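Local coordinates for protein transcriptional regulator, LacI family (Burkholderia phymatum, PDB 2RGY) that probably regulates transcription as a LacI-family DNA-binding protein, sensing a small, perhaps sugar-like, effector through its periplasmic-binding-protein-like core, at residues 241-247 against 269-273; 19-23 against 225-229. The contacts are given in a common frame with arbitrary orientation. Residues are numbered along the deposited sequence.

Contact 1 (241-247 against 269-273)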
loop_
_atom_site.group_PDB
_atom_site.type_symbol
_atom_site.label_atom_id
_atom_site.label_comp_id
_atom_site.label_asym_id
_atom_site.label_seq_id
_atom_site.Cartn_x
_atom_site.Cartn_y
_atom_site.Cartn_z
ATOM N N HIS A 241 -5.963 -10.417 13.611
ATOM C CA HIS A 241 -6.853 -9.470 12.962
ATOM C C HIS A 241 -7.270 -8.292 13.843
ATOM O O HIS A 241 -7.953 -8.471 14.850
ATOM C CB HIS A 241 -8.115 -10.173 12.478
ATOM C CG HIS A 241 -9.077 -9.249 11.806
ATOM N ND1 HIS A 241 -8.920 -8.843 10.501
ATOM C CD2 HIS A 241 -10.167 -8.601 12.278
ATOM C CE1 HIS A 241 -9.876 -7.984 10.193
ATOM N NE2 HIS A 241 -10.646 -7.818 11.254
ATOM N N ILE A 242 -6.874 -7.091 13.437
ATOM C CA ILE A 242 -7.192 -5.855 14.158
ATOM C C ILE A 242 -8.313 -5.129 13.407
ATOM O O ILE A 242 -8.204 -4.902 12.201
ATOM C CB ILE A 242 -5.956 -4.925 14.220
ATOM C CG1 ILE A 242 -4.839 -5.591 15.031
ATOM C CG2 ILE A 242 -6.339 -3.585 14.827
ATOM C CD1 ILE A 242 -5.231 -5.903 16.484
ATOM N N PRO A 243 -9.392 -4.735 14.112
ATOM C CA PRO A 243 -10.528 -4.043 13.489
ATOM C C PRO A 243 -10.222 -2.586 13.168
ATOM O O PRO A 243 -10.827 -1.678 13.724
ATOM C CB PRO A 243 -11.623 -4.187 14.539
ATOM C CG PRO A 243 -10.851 -3.972 15.797
ATOM C CD PRO A 243 -9.562 -4.782 15.575
ATOM N N THR A 244 -9.295 -2.382 12.244
ATOM C CA THR A 244 -8.875 -1.046 11.850
ATOM C C THR A 244 -9.928 -0.249 11.094
ATOM O O THR A 244 -10.097 0.943 11.344
ATOM C CB THR A 244 -7.591 -1.131 11.007
ATOM O OG1 THR A 244 -6.529 -1.621 11.838
ATOM C CG2 THR A 244 -7.214 0.234 10.442
ATOM N N ALA A 245 -10.630 -0.893 10.171
ATOM C CA ALA A 245 -11.664 -0.203 9.404
ATOM C C ALA A 245 -12.790 0.278 10.320
ATOM O O ALA A 245 -13.254 1.411 10.194
ATOM C CB ALA A 245 -12.220 -1.117 8.327
ATOM N N GLU A 246 -13.215 -0.581 11.245
ATOM C CA GLU A 246 -14.296 -0.241 12.172
ATOM C C GLU A 246 -13.943 0.891 13.130
ATOM O O GLU A 246 -14.739 1.801 13.335
ATOM C CB GLU A 246 -14.720 -1.469 12.991
ATOM C CG GLU A 246 -15.312 -2.611 12.176
ATOM C CD GLU A 246 -14.282 -3.686 11.861
ATOM O OE1 GLU A 246 -13.283 -3.380 11.174
ATOM O OE2 GLU A 246 -14.467 -4.838 12.315
ATOM N N LEU A 247 -12.756 0.832 13.723
ATOM C CA LEU A 247 -12.350 1.877 14.654
ATOM C C LEU A 247 -12.192 3.209 13.929
ATOM O O LEU A 247 -12.562 4.257 14.461
ATOM C CB LEU A 247 -11.050 1.486 15.367
ATOM C CG LEU A 247 -11.226 0.424 16.468
ATOM C CD1 LEU A 247 -9.872 -0.048 16.979
ATOM C CD2 LEU A 247 -12.058 1.003 17.615
ATOM N N GLU A 269 -15.859 -0.697 20.840
ATOM C CA GLU A 269 -15.412 -2.048 21.179
ATOM C C GLU A 269 -15.574 -3.040 20.043
ATOM O O GLU A 269 -16.689 -3.303 19.593
ATOM C CB GLU A 269 -16.187 -2.573 22.394
ATOM C CG GLU A 269 -16.038 -1.718 23.657
ATOM C CD GLU A 269 -14.585 -1.547 24.068
ATOM O OE1 GLU A 269 -13.852 -2.558 24.062
ATOM O OE2 GLU A 269 -14.170 -0.406 24.392
ATOM N N PHE A 270 -14.459 -3.590 19.581
ATOM C CA PHE A 270 -14.501 -4.580 18.521
ATOM C C PHE A 270 -13.577 -5.710 18.901
ATOM O O PHE A 270 -12.546 -5.495 19.541
ATOM C CB PHE A 270 -14.115 -3.958 17.189
ATOM C CG PHE A 270 -15.015 -2.834 16.793
ATOM C CD1 PHE A 270 -14.633 -1.512 17.018
ATOM C CD2 PHE A 270 -16.288 -3.098 16.278
ATOM C CE1 PHE A 270 -15.507 -0.457 16.736
ATOM C CE2 PHE A 270 -17.182 -2.049 15.990
ATOM C CZ PHE A 270 -16.792 -0.725 16.222
ATOM N N PRO A 271 -13.946 -6.941 18.538
ATOM C CA PRO A 271 -13.057 -8.029 18.918
ATOM C C PRO A 271 -11.847 -8.202 18.017
ATOM O O PRO A 271 -11.852 -7.838 16.840
ATOM C CB PRO A 271 -13.987 -9.245 18.910
ATOM C CG PRO A 271 -14.904 -8.942 17.777
ATOM C CD PRO A 271 -15.208 -7.456 17.970
ATOM N N VAL A 272 -10.793 -8.731 18.615
ATOM C CA VAL A 272 -9.575 -9.022 17.896
ATOM C C VAL A 272 -9.603 -10.548 17.802
ATOM O O VAL A 272 -9.959 -11.239 18.763
ATOM C CB VAL A 272 -8.349 -8.545 18.685
ATOM C CG1 VAL A 272 -8.299 -9.259 20.011
ATOM C CG2 VAL A 272 -7.080 -8.801 17.897
ATOM N N THR A 273 -9.270 -11.069 16.634
ATOM C CA THR A 273 -9.263 -12.506 16.416
ATOM C C THR A 273 -8.010 -12.865 15.630
ATOM O O THR A 273 -7.203 -11.990 15.296
ATOM C CB THR A 273 -10.480 -12.946 15.595
ATOM O OG1 THR A 273 -10.513 -12.202 14.371
ATOM C CG2 THR A 273 -11.777 -12.702 16.377
#
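Phe270 gives 269-273 its largest share of this contact. Its ring lies against the first turn of helix 244-260: Glu246 CB sits 3.7 Å from the centroid of the Phe270 ring and almost on the ring normal, a CH-pi contact, while Leu247 CD2 meets the ring edge at Phe270 CD1 (3.6 Å). At the foot of the side chain, Phe270 CB packs on Pro243 CG at 3.5 Å; Pro243 is both the N-cap residue of that helix and the centre of an inverse gamma turn, closed by Thr244 N to Ile242 O (2.7 Å). Pro271 turns away. Val272 touches Ile242 through CG2 to CD1 (3.7 Å), and the Val272 side chain continues onto Arg114 and Leu118 of helix 112-125. Thr273 starts the edge strand: His241 N donates to Thr273 O at 2.6 Å, and a weak return bond runs from Thr273 N to His241 O (3.4 Å), making an antiparallel hydrogen-bonded pair. His241 ND1 bonds Asp226 OD2. The His241-Thr273 pair marks the C-terminal-subdomain end of two neighbouring crossovers: 241-247 leaves that subdomain's sheet for the N-terminal subdomain and 269-273 returns, as in the hinge of LacI-type periplasmic-binding-protein folds.

Contact 2 (19-23 against 225-229)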
loop_
_atom_site.group_PDB
_atom_site.type_symbol
_atom_site.label_atom_id
_atom_site.label_comp_id
_atom_site.label_asym_id
_atom_site.label_seq_id
_atom_site.Cartn_x
_atom_site.Cartn_y
_atom_site.Cartn_z
ATOM N N PHE A 19 2.099 4.314 2.574
ATOM C CA PHE A 19 2.328 2.904 2.278
ATOM C C PHE A 19 1.897 1.920 3.351
ATOM O O PHE A 19 1.984 2.203 4.542
ATOM C CB PHE A 19 3.798 2.682 1.955
ATOM C CG PHE A 19 4.299 3.550 0.840
ATOM C CD1 PHE A 19 5.017 4.715 1.111
ATOM C CD2 PHE A 19 4.027 3.212 -0.484
ATOM C CE1 PHE A 19 5.461 5.544 0.071
ATOM C CE2 PHE A 19 4.460 4.026 -1.538
ATOM C CZ PHE A 19 5.179 5.195 -1.262
ATOM N N GLY A 20 1.469 0.740 2.902
ATOM C CA GLY A 20 0.998 -0.295 3.803
ATOM C C GLY A 20 -0.514 -0.276 3.724
ATOM O O GLY A 20 -1.106 0.801 3.785
ATOM N N SER A 21 -1.153 -1.433 3.568
ATOM C CA SER A 21 -2.610 -1.462 3.481
ATOM C C SER A 21 -3.282 -0.996 4.778
ATOM O O SER A 21 -4.469 -0.672 4.801
ATOM C CB SER A 21 -3.090 -2.867 3.105
ATOM O OG SER A 21 -2.650 -3.833 4.043
ATOM N N TYR A 22 -2.510 -0.963 5.859
ATOM C CA TYR A 22 -3.014 -0.517 7.155
ATOM C C TYR A 22 -3.352 0.973 7.037
ATOM O O TYR A 22 -4.447 1.405 7.388
ATOM C CB TYR A 22 -1.949 -0.729 8.236
ATOM C CG TYR A 22 -2.343 -0.204 9.593
ATOM C CD1 TYR A 22 -3.277 -0.879 10.387
ATOM C CD2 TYR A 22 -1.790 0.976 10.079
ATOM C CE1 TYR A 22 -3.645 -0.380 11.643
ATOM C CE2 TYR A 22 -2.147 1.479 11.323
ATOM C CZ TYR A 22 -3.075 0.799 12.101
ATOM O OH TYR A 22 -3.423 1.326 13.324
ATOM N N TYR A 23 -2.408 1.760 6.531
ATOM C CA TYR A 23 -2.660 3.183 6.380
ATOM C C TYR A 23 -3.635 3.432 5.239
ATOM O O TYR A 23 -4.392 4.394 5.276
ATOM C CB TYR A 23 -1.350 3.937 6.173
ATOM C CG TYR A 23 -0.493 3.889 7.417
ATOM C CD1 TYR A 23 -0.907 4.518 8.588
ATOM C CD2 TYR A 23 0.685 3.151 7.447
ATOM C CE1 TYR A 23 -0.172 4.407 9.768
ATOM C CE2 TYR A 23 1.432 3.031 8.618
ATOM C CZ TYR A 23 0.994 3.664 9.776
ATOM O OH TYR A 23 1.716 3.541 10.946
ATOM N N ASP A 225 -2.058 -7.317 12.393
ATOM C CA ASP A 225 -2.848 -6.340 11.634
ATOM C C ASP A 225 -3.863 -7.072 10.763
ATOM O O ASP A 225 -5.054 -6.767 10.790
ATOM C CB ASP A 225 -1.990 -5.453 10.701
ATOM C CG ASP A 225 -1.147 -4.421 11.447
ATOM O OD1 ASP A 225 -1.501 -4.041 12.578
ATOM O OD2 ASP A 225 -0.126 -3.960 10.882
ATOM N N ASP A 226 -3.366 -8.048 10.009
ATOM C CA ASP A 226 -4.146 -8.841 9.055
ATOM C C ASP A 226 -4.452 -7.910 7.897
ATOM O O ASP A 226 -5.592 -7.788 7.431
ATOM C CB ASP A 226 -5.443 -9.395 9.656
ATOM C CG ASP A 226 -6.139 -10.383 8.717
ATOM O OD1 ASP A 226 -5.458 -10.927 7.818
ATOM O OD2 ASP A 226 -7.355 -10.627 8.881
ATOM N N ASP A 227 -3.395 -7.229 7.461
ATOM C CA ASP A 227 -3.477 -6.300 6.354
ATOM C C ASP A 227 -3.782 -7.171 5.141
ATOM O O ASP A 227 -3.457 -8.364 5.129
ATOM C CB ASP A 227 -2.146 -5.539 6.253
ATOM C CG ASP A 227 -2.099 -4.330 7.202
ATOM O OD1 ASP A 227 -0.991 -3.916 7.616
ATOM O OD2 ASP A 227 -3.183 -3.777 7.525
ATOM N N TYR A 228 -4.421 -6.620 4.121
ATOM C CA TYR A 228 -4.760 -7.494 3.018
ATOM C C TYR A 228 -3.678 -7.879 2.026
ATOM O O TYR A 228 -3.951 -8.280 0.899
ATOM C CB TYR A 228 -6.048 -6.999 2.361
ATOM C CG TYR A 228 -7.234 -7.295 3.269
ATOM C CD1 TYR A 228 -8.370 -6.475 3.280
ATOM C CD2 TYR A 228 -7.218 -8.417 4.124
ATOM C CE1 TYR A 228 -9.466 -6.764 4.120
ATOM C CE2 TYR A 228 -8.307 -8.712 4.960
ATOM C CZ TYR A 228 -9.425 -7.883 4.951
ATOM O OH TYR A 228 -10.510 -8.198 5.758
ATOM N N SER A 229 -2.438 -7.803 2.488
ATOM C CA SER A 229 -1.298 -8.230 1.692
ATOM C C SER A 229 -0.939 -9.619 2.241
ATOM O O SER A 229 -0.162 -10.366 1.633
ATOM C CB SER A 229 -0.116 -7.274 1.889
ATOM O OG SER A 229 1.052 -7.751 1.223
#
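Across the cleft between the two Rossmann-like subdomains of a LacI-type core, the cleft in which relatives bind their effector, the start of helix 21-36 meets the loop that follows strand 220-223. Phe19 leads into the helix and packs on Gly24 of the second subunit. Gly20, the N-cap residue, has phi/psi of 103°/132°, where a CB would be jammed against the preceding carbonyl, so this position calls for glycine. Ser21 and Asp227 then form the closest CA pair, 5.7 Å, and Ser21 CB points toward the loop. Tyr22 directs its ring past two carboxylates: Asp225 OD1 is 4.2 Å from Tyr22 CD1, and Asp227 OD2 lies at the ring edge, near its plane. The loop itself is held from its own subdomain, Asp227 N bonding Asp198 OD2 and Asp226 forming a salt bridge with Arg277. No clear hydrogen bond spans the two segments. The Asp227 carboxylate instead rests against the tyrosine's base, OD2 being 3.4 Å from Tyr22 CB.

From the N terminus, the chain leaves strand 10-14 of the five-stranded parallel sheet and enters helix 21-36, whose start opens contact 2. About 200 residues later, 225-229 closes that long loop across the cleft. Contact 1 opens only afterwards and closes a short loop made mostly of helix 244-260, so the two lie in series, neither nested nor crossed. Contact 2 bridges the cleft face to face; contact 1 pairs the outgoing and returning hinge segments flanking that helix. Their centres are 13 Å apart, yet they touch: His241 ND1 lies 2.9 Å from Asp226 OD2 and Ile242 N 3.2 Å from Asp225 O, both probable hydrogen bonds, while Thr244 packs on Tyr22.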